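Local atomic coordinates of DltD domain-containing protein (Beauveria bassiana, PDB entry 7D78), a protein that probably acts as a thioesterase of the alpha/beta-hydrolase fold that cyclises a polyketide chain into a medium-ring lactone. Residues Gln28-Lys33 / Thr115-Leu120; Gly42-Val47 / Asn81-Asp86. One frame throughout, in Å; residues are numbered along the deposited sequence. Where two conformers were deposited one is given.

Both contacts belong to the N-terminal edge of the alpha/beta-hydrolase sheet, and their centres lie about 9 Å apart. Contact 2 pairs strands 39-45 and 81-86 within the sheet; contact 1 lays 28-33, one of the two outermost strands within this chain, against the end of helix 103-118. Y83 of contact 2 ties them together: its OH is probably hydrogen-bonded to V30 O of contact 1 at 2.7 Å and lies 3.6 Å from C32 SG. Backbone pairing of strands 28-33 and 39-45 adds a probable bond from F44 N to Q28 O, 2.8 Å. The side chain of Y85 lies near, without touching, residues of a probable nucleophile elbow (GxSxG); the sodium site belongs to neither contact.

Contact 1 of 2, residues Gln28-Lys33 / Thr115-Leu120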
ATOM      1  N   GLN A  28      -9.692   4.498 -31.086  1.00 28.90           N
ATOM      2  CA  GLN A  28      -9.312   3.110 -31.294  1.00 28.42           C
ATOM      3  C   GLN A  28      -9.118   2.448 -29.939  1.00 27.75           C
ATOM      4  O   GLN A  28      -8.809   3.117 -28.952  1.00 23.19           O
ATOM      5  CB  GLN A  28      -8.020   2.999 -32.111  1.00 35.09           C
ATOM      6  CG  GLN A  28      -8.147   3.577 -33.506  1.00 42.15           C
ATOM      7  CD  GLN A  28      -9.390   3.072 -34.220  1.00 54.75           C
ATOM      8  OE1 GLN A  28      -9.563   1.865 -34.418  1.00 58.19           O
ATOM      9  NE2 GLN A  28     -10.271   3.996 -34.601  1.00 60.10           N
ATOM     10  N   VAL A  29      -9.332   1.135 -29.888  1.00 24.59           N
ATOM     11  CA  VAL A  29      -9.054   0.390 -28.669  1.00 23.68           C
ATOM     12  C   VAL A  29      -7.547   0.230 -28.537  1.00 24.02           C
ATOM     13  O   VAL A  29      -6.867  -0.168 -29.487  1.00 23.02           O
ATOM     14  CB  VAL A  29      -9.759  -0.974 -28.696  1.00 27.47           C
ATOM     15  CG1 VAL A  29      -9.259  -1.836 -27.554  1.00 31.78           C
ATOM     16  CG2 VAL A  29     -11.266  -0.797 -28.595  1.00 30.51           C
ATOM     17  N   VAL A  30      -7.008   0.567 -27.372  1.00 21.68           N
ATOM     18  CA  VAL A  30      -5.580   0.435 -27.124  1.00 18.96           C
ATOM     19  C   VAL A  30      -5.402  -0.293 -25.796  1.00 19.09           C
ATOM     20  O   VAL A  30      -6.032   0.069 -24.795  1.00 20.01           O
ATOM     21  CB  VAL A  30      -4.866   1.804 -27.131  1.00 17.39           C
ATOM     22  CG1 VAL A  30      -3.523   1.736 -26.392  1.00 20.22           C
ATOM     23  CG2 VAL A  30      -4.631   2.262 -28.587  1.00 20.10           C
ATOM     24  N   GLU A  31      -4.563  -1.326 -25.803  1.00 21.90           N
ATOM     25  CA  GLU A  31      -4.298  -2.165 -24.643  1.00 22.94           C
ATOM     26  C   GLU A  31      -2.878  -1.932 -24.155  1.00 24.82           C
ATOM     27  O   GLU A  31      -1.955  -1.801 -24.966  1.00 20.57           O
ATOM     28  CB  GLU A  31      -4.483  -3.646 -25.001  1.00 25.98           C
ATOM     29  CG  GLU A  31      -5.810  -3.913 -25.685  1.00 23.95           C
ATOM     30  CD  GLU A  31      -6.116  -5.386 -25.840  1.00 30.38           C
ATOM     31  OE1 GLU A  31      -5.162  -6.179 -25.959  1.00 28.34           O
ATOM     32  OE2 GLU A  31      -7.316  -5.740 -25.846  1.00 34.61           O
ATOM     33  N   CYS A  32      -2.704  -1.879 -22.834  1.00 16.79           N
ATOM     34  CA  CYS A  32      -1.391  -1.703 -22.217  1.00 20.66           C
ATOM     35  C   CYS A  32      -1.135  -2.878 -21.283  1.00 20.53           C
ATOM     36  O   CYS A  32      -2.006  -3.231 -20.480  1.00 22.66           O
ATOM     37  CB  CYS A  32      -1.302  -0.391 -21.421  1.00 20.05           C
ATOM     38  SG  CYS A  32      -1.849   1.118 -22.259  1.00 19.05           S
ATOM     39  N   LYS A  33       0.050  -3.477 -21.387  1.00 22.55           N
ATOM     40  CA  LYS A  33       0.429  -4.598 -20.539  1.00 21.89           C
ATOM     41  C   LYS A  33       1.108  -4.092 -19.273  1.00 21.91           C
ATOM     42  O   LYS A  33       1.849  -3.106 -19.304  1.00 19.14           O
ATOM     43  CB  LYS A  33       1.382  -5.549 -21.271  1.00 24.53           C
ATOM     44  CG  LYS A  33       0.741  -6.399 -22.359  1.00 37.45           C
ATOM     45  CD  LYS A  33       1.508  -7.697 -22.572  1.00 48.79           C
ATOM     46  CE  LYS A  33       1.747  -8.410 -21.247  1.00 46.15           C
ATOM     47  NZ  LYS A  33       2.335  -9.777 -21.413  1.00 58.81           N
ATOM     48  N   THR A 115       4.193   3.945 -20.120  1.00 17.22           N
ATOM     49  CA  THR A 115       5.182   3.316 -20.994  1.00 19.01           C
ATOM     50  C   THR A 115       4.580   2.982 -22.355  1.00 20.00           C
ATOM     51  O   THR A 115       5.178   3.276 -23.399  1.00 19.33           O
ATOM     52  CB  THR A 115       5.752   2.057 -20.335  1.00 19.72           C
ATOM     53  OG1 THR A 115       6.499   2.419 -19.172  1.00 19.40           O
ATOM     54  CG2 THR A 115       6.689   1.295 -21.312  1.00 18.14           C
ATOM     55  N   HIS A 116       3.395   2.367 -22.373  1.00 21.27           N
ATOM     56  CA  HIS A 116       2.864   1.960 -23.672  1.00 18.60           C
ATOM     57  C   HIS A 116       2.323   3.149 -24.464  1.00 19.94           C
ATOM     58  O   HIS A 116       2.546   3.228 -25.677  1.00 20.18           O
ATOM     59  CB  HIS A 116       1.780   0.901 -23.522  1.00 18.45           C
ATOM     60  CG  HIS A 116       1.241   0.418 -24.841  1.00 19.82           C
ATOM     61  ND1 HIS A 116       2.021  -0.245 -25.765  1.00 23.39           N
ATOM     62  CD2 HIS A 116       0.011   0.532 -25.398  1.00 20.56           C
ATOM     63  CE1 HIS A 116       1.291  -0.528 -26.833  1.00 22.81           C
ATOM     64  NE2 HIS A 116       0.067  -0.069 -26.635  1.00 21.33           N
ATOM     65  N   ILE A 117       1.615   4.077 -23.810  1.00 19.08           N
ATOM     66  CA  ILE A 117       1.077   5.241 -24.526  1.00 17.24           C
ATOM     67  C   ILE A 117       2.216   6.079 -25.112  1.00 21.95           C
ATOM     68  O   ILE A 117       2.125   6.586 -26.244  1.00 17.76           O
ATOM     69  CB  ILE A 117       0.170   6.077 -23.597  1.00 19.03           C
ATOM     70  CG1 ILE A 117      -1.061   5.277 -23.138  1.00 21.52           C
ATOM     71  CG2 ILE A 117      -0.264   7.369 -24.277  1.00 17.07           C
ATOM     72  CD1 ILE A 117      -1.929   4.688 -24.293  1.00 17.66           C
ATOM     73  N   SER A 118       3.303   6.245 -24.348  1.00 18.15           N
ATOM     74  CA  SER A 118       4.470   6.983 -24.829  1.00 20.05           C
ATOM     75  C   SER A 118       5.098   6.335 -26.056  1.00 17.83           C
ATOM     76  O   SER A 118       5.784   7.016 -26.825  1.00 19.99           O
ATOM     77  CB  SER A 118       5.531   7.099 -23.717  1.00 19.66           C
ATOM     78  OG  SER A 118       5.026   7.783 -22.579  1.00 19.61           O
ATOM     79  N   SER A 119       4.881   5.039 -26.262  1.00 19.49           N
ATOM     80  CA  SER A 119       5.473   4.361 -27.406  1.00 19.20           C
ATOM     81  C   SER A 119       4.659   4.521 -28.690  1.00 21.84           C
ATOM     82  O   SER A 119       5.145   4.138 -29.760  1.00 20.07           O
ATOM     83  CB  SER A 119       5.658   2.867 -27.100  1.00 23.26           C
ATOM     84  OG  SER A 119       4.455   2.152 -27.340  1.00 22.27           O
ATOM     85  N   LEU A 120       3.458   5.089 -28.622  1.00 21.58           N
ATOM     86  CA  LEU A 120       2.584   5.114 -29.789  1.00 17.72           C
ATOM     87  C   LEU A 120       3.071   6.156 -30.804  1.00 26.08           C
ATOM     88  O   LEU A 120       3.736   7.126 -30.434  1.00 20.81           O
ATOM     89  CB  LEU A 120       1.148   5.409 -29.364  1.00 18.59           C
ATOM     90  CG  LEU A 120       0.513   4.335 -28.468  1.00 19.23           C
ATOM     91  CD1 LEU A 120      -0.907   4.747 -28.100  1.00 21.71           C
ATOM     92  CD2 LEU A 120       0.527   2.971 -29.153  1.00 25.67           C
TER
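The imidazole of H116 turns the CD2-NE2 side of its ring toward strand 28-33, where three groups meet it. V30 CG1 lies in the ring plane at the edge, 3.9 Å from CD2, and C32 SG also approaches near the plane, 3.7 Å from the same atom. The sulfur stands 4.7 Å from the ring centroid and 74° off its normal, an edge-on sulfur-aromatic contact. E31 O comes in obliquely, 3.1 Å from H116 CD2; it is as near to NE2, but the angle is too poor for a hydrogen bond, and no hydrogen bond crosses the contact. With CG anti to the backbone N (chi1 -178°), the H116 ring reaches out from the helix to the strand backbone. Without the imidazole, as with an alanine here, V30 CG1 and C32 SG would probably lose the ring edge they pack on, and a gap would open beside the E31 carbonyl. Behind the ring the contact is apolar: I117 CD1 lies 4.0 Å from V30 CG1 and 4.1 Å from C32 SG, while L120 CD1 approaches V30 CG1 at 4.3 Å. As the chain leaves the helix, H116 O accepts bonds from both S119 N and S119 OG, the latter at 2.8 Å; L120 N bonds to I117 O in the same turn, and L120 points back toward the strand. The carboxylate of E31 is salt-bridged to R41. The end of helix 103-118 covers one face of the alpha/beta-hydrolase sheet at its N-terminal antiparallel strands: strand 28-33 pairs with strand 39-45, L120 touches F44, and C32 and I117 reach Y83 on strand 81-86.

Contact 2 of 2, residues Gly42-Val47 / Asn81-Asp86; sequences GRFYAV and NTYIYD
Two reciprocal pairs of backbone hydrogen bonds, R43 with I84 and Y45 with T82, join strands 39-45 and 81-86 in antiparallel pairing. The bond from Y45 N to T82 O is short and nearly straight, 2.7 Å with an angle of 178° at the hydrogen. Beyond the strand end, the side chain of N81 takes over: V47 N donates to N81 OD1 at 3.1 Å from well above the carbonyl plane. S122 OG also bonds to OD1, and N81 ND2 to P52 O, so several bonds grip this buried carboxamide. F44 lies beside it with ring and amide planes only 10° apart, CZ 3.7 Å from N81 CB. F44 and Y83 form a non-hydrogen-bonded pair, their side chains crossing at about a right angle; the edge of the F44 ring meets Y83 CB at 4.1 Å. The Y83 ring, set trans to its own N (chi1 -174°), leans across to the neighbouring strand, where G42, the partner of Y85, has its CA 3.7 Å from Y83 CE1. G42, without a side chain, lies close against this ring and I84 O. On the other face of the sheet, R43 NH1 donates in its guanidinium plane to Y45 OH, 3.0 Å away. The strand pair lies between the two helical layers of the fold's alpha/beta/alpha sandwich: T82 and I84 face helix 68-77, while Y83 and Y85 face helix 103-118. Strand 28-33 continues the sheet beyond strand 39-45, and strand 51-57 lies parallel to strand 81-86 on its far side.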
ATOM      1  N   GLY A  42      -8.537   0.382 -23.011  1.00 22.59           N
ATOM      2  CA  GLY A  42      -9.116   1.711 -23.033  1.00 19.07           C
ATOM      3  C   GLY A  42      -9.323   2.246 -24.436  1.00 21.81           C
ATOM      4  O   GLY A  42      -9.011   1.588 -25.433  1.00 22.20           O
ATOM      5  N   ARG A  43      -9.882   3.460 -24.497  1.00 19.66           N
ATOM      6  CA  ARG A  43     -10.107   4.182 -25.747  1.00 23.28           C
ATOM      7  C   ARG A  43      -8.980   5.184 -25.947  1.00 20.86           C
ATOM      8  O   ARG A  43      -8.700   5.981 -25.051  1.00 22.49           O
ATOM      9  CB  ARG A  43     -11.427   4.948 -25.735  1.00 22.46           C
ATOM     10  CG  ARG A  43     -12.673   4.138 -25.461  1.00 25.37           C
ATOM     11  CD  ARG A  43     -13.853   5.085 -25.478  1.00 28.73           C
ATOM     12  NE  ARG A  43     -15.133   4.386 -25.533  1.00 30.46           N
ATOM     13  CZ  ARG A  43     -16.292   4.986 -25.771  1.00 30.46           C
ATOM     14  NH1 ARG A  43     -16.331   6.296 -25.987  1.00 29.64           N
ATOM     15  NH2 ARG A  43     -17.408   4.272 -25.798  1.00 28.18           N
ATOM     16  N   PHE A  44      -8.350   5.147 -27.117  1.00 19.75           N
ATOM     17  CA  PHE A  44      -7.294   6.088 -27.470  1.00 21.74           C
ATOM     18  C   PHE A  44      -7.813   7.008 -28.564  1.00 22.84           C
ATOM     19  O   PHE A  44      -8.160   6.545 -29.656  1.00 25.19           O
ATOM     20  CB  PHE A  44      -6.035   5.360 -27.930  1.00 21.17           C
ATOM     21  CG  PHE A  44      -4.879   6.272 -28.207  1.00 22.22           C
ATOM     22  CD1 PHE A  44      -4.253   6.947 -27.169  1.00 21.67           C
ATOM     23  CD2 PHE A  44      -4.426   6.466 -29.504  1.00 26.67           C
ATOM     24  CE1 PHE A  44      -3.183   7.788 -27.409  1.00 21.37           C
ATOM     25  CE2 PHE A  44      -3.353   7.307 -29.760  1.00 24.22           C
ATOM     26  CZ  PHE A  44      -2.728   7.974 -28.710  1.00 26.12           C
ATOM     27  N   TYR A  45      -7.893   8.293 -28.253  1.00 20.41           N
ATOM     28  CA  TYR A  45      -8.336   9.330 -29.183  1.00 25.84           C
ATOM     29  C   TYR A  45      -7.080   9.991 -29.750  1.00 24.42           C
ATOM     30  O   TYR A  45      -6.472  10.841 -29.096  1.00 24.10           O
ATOM     31  CB  TYR A  45      -9.229  10.336 -28.463  1.00 22.82           C
ATOM     32  CG  TYR A  45     -10.567   9.799 -27.970  1.00 23.98           C
ATOM     33  CD1 TYR A  45     -10.647   8.987 -26.837  1.00 28.00           C
ATOM     34  CD2 TYR A  45     -11.755  10.133 -28.620  1.00 27.60           C
ATOM     35  CE1 TYR A  45     -11.877   8.512 -26.367  1.00 22.56           C
ATOM     36  CE2 TYR A  45     -12.991   9.662 -28.165  1.00 30.84           C
ATOM     37  CZ  TYR A  45     -13.043   8.853 -27.036  1.00 30.24           C
ATOM     38  OH  TYR A  45     -14.257   8.386 -26.581  1.00 29.65           O
ATOM     39  N   ALA A  46      -6.681   9.586 -30.957  1.00 26.46           N
ATOM     40  CA  ALA A  46      -5.418  10.010 -31.554  1.00 24.18           C
ATOM     41  C   ALA A  46      -5.559  11.370 -32.232  1.00 28.64           C
ATOM     42  O   ALA A  46      -6.645  11.777 -32.642  1.00 25.77           O
ATOM     43  CB  ALA A  46      -4.936   8.985 -32.581  1.00 24.56           C
ATOM     44  N   VAL A  47      -4.437  12.074 -32.353  1.00 26.77           N
ATOM     45  CA  VAL A  47      -4.377  13.283 -33.163  1.00 28.50           C
ATOM     46  C   VAL A  47      -3.449  13.015 -34.334  1.00 31.17           C
ATOM     47  O   VAL A  47      -2.625  12.095 -34.314  1.00 26.41           O
ATOM     48  CB  VAL A  47      -3.914  14.520 -32.366  1.00 30.58           C
ATOM     49  CG1 VAL A  47      -4.842  14.760 -31.182  1.00 26.18           C
ATOM     50  CG2 VAL A  47      -2.463  14.355 -31.918  1.00 31.96           C
ATOM     51  N   ASN A  81      -3.702  13.850 -27.893  1.00 21.47           N
ATOM     52  CA  ASN A  81      -3.981  12.423 -27.746  1.00 21.15           C
ATOM     53  C   ASN A  81      -4.579  12.204 -26.366  1.00 22.23           C
ATOM     54  O   ASN A  81      -4.072  12.738 -25.380  1.00 24.76           O
ATOM     55  CB  ASN A  81      -2.716  11.570 -27.867  1.00 23.64           C
ATOM     56  CG  ASN A  81      -2.040  11.661 -29.219  1.00 25.95           C
ATOM     57  OD1 ASN A  81      -2.485  11.067 -30.209  1.00 22.47           O
ATOM     58  ND2 ASN A  81      -0.906  12.341 -29.245  1.00 21.67           N
ATOM     59  N   THR A  82      -5.662  11.432 -26.292  1.00 22.50           N
ATOM     60  CA  THR A  82      -6.314  11.171 -25.016  1.00 20.74           C
ATOM     61  C   THR A  82      -6.587   9.680 -24.873  1.00 20.17           C
ATOM     62  O   THR A  82      -7.134   9.054 -25.783  1.00 21.02           O
ATOM     63  CB  THR A  82      -7.619  11.972 -24.876  1.00 20.46           C
ATOM     64  OG1 THR A  82      -7.350  13.364 -25.082  1.00 21.92           O
ATOM     65  CG2 THR A  82      -8.180  11.800 -23.479  1.00 21.01           C
ATOM     66  N   TYR A  83      -6.198   9.116 -23.731  1.00 19.59           N
ATOM     67  CA  TYR A  83      -6.437   7.713 -23.403  1.00 20.73           C
ATOM     68  C   TYR A  83      -7.322   7.652 -22.167  1.00 20.76           C
ATOM     69  O   TYR A  83      -6.918   8.111 -21.095  1.00 19.17           O
ATOM     70  CB  TYR A  83      -5.113   6.987 -23.142  1.00 18.72           C
ATOM     71  CG  TYR A  83      -5.206   5.479 -22.933  1.00 18.83           C
ATOM     72  CD1 TYR A  83      -5.826   4.672 -23.870  1.00 20.54           C
ATOM     73  CD2 TYR A  83      -4.624   4.864 -21.818  1.00 17.52           C
ATOM     74  CE1 TYR A  83      -5.891   3.295 -23.712  1.00 18.92           C
ATOM     75  CE2 TYR A  83      -4.671   3.478 -21.649  1.00 19.23           C
ATOM     76  CZ  TYR A  83      -5.317   2.698 -22.603  1.00 19.90           C
ATOM     77  OH  TYR A  83      -5.392   1.320 -22.469  1.00 18.80           O
ATOM     78  N   ILE A  84      -8.541   7.137 -22.323  0.56 21.48           N
ATOM     79  CA  ILE A  84      -9.391   6.769 -21.193  0.56 20.23           C
ATOM     80  C   ILE A  84      -9.356   5.255 -21.077  0.56 20.44           C
ATOM     81  O   ILE A  84      -9.490   4.550 -22.084  0.56 21.28           O
ATOM     82  CB  ILE A  84     -10.840   7.261 -21.371  0.56 20.65           C
ATOM     83  CG1 ILE A  84     -10.916   8.561 -22.168  0.56 21.37           C
ATOM     84  CG2 ILE A  84     -11.521   7.443 -20.018  0.56 16.87           C
ATOM     85  CD1 ILE A  84     -12.347   8.950 -22.462  0.56 22.08           C
ATOM     86  N   TYR A  85      -9.183   4.745 -19.862  1.00 21.34           N
ATOM     87  CA  TYR A  85      -9.025   3.309 -19.682  1.00 19.47           C
ATOM     88  C   TYR A  85      -9.818   2.834 -18.472  1.00 20.55           C
ATOM     89  O   TYR A  85     -10.134   3.607 -17.560  1.00 19.12           O
ATOM     90  CB  TYR A  85      -7.530   2.918 -19.532  1.00 18.52           C
ATOM     91  CG  TYR A  85      -6.930   3.383 -18.212  1.00 19.47           C
ATOM     92  CD1 TYR A  85      -6.446   4.678 -18.068  1.00 21.45           C
ATOM     93  CD2 TYR A  85      -6.891   2.537 -17.104  1.00 19.13           C
ATOM     94  CE1 TYR A  85      -5.924   5.124 -16.851  1.00 19.28           C
ATOM     95  CE2 TYR A  85      -6.383   2.968 -15.886  1.00 18.77           C
ATOM     96  CZ  TYR A  85      -5.902   4.258 -15.767  1.00 17.49           C
ATOM     97  OH  TYR A  85      -5.391   4.668 -14.569  1.00 17.49           O
ATOM     98  N   ASP A  86     -10.163   1.545 -18.501  1.00 16.59           N
ATOM     99  CA  ASP A  86     -10.734   0.866 -17.344  1.00 20.68           C
ATOM    100  C   ASP A  86      -9.605   0.382 -16.449  1.00 18.20           C
ATOM    101  O   ASP A  86      -8.769  -0.413 -16.902  1.00 17.80           O
ATOM    102  CB  ASP A  86     -11.592  -0.322 -17.772  1.00 17.68           C
ATOM    103  CG  ASP A  86     -12.909   0.103 -18.428  1.00 22.80           C
ATOM    104  OD1 ASP A  86     -13.422   1.187 -18.092  1.00 20.85           O
ATOM    105  OD2 ASP A  86     -13.446  -0.671 -19.251  1.00 21.36           O
TER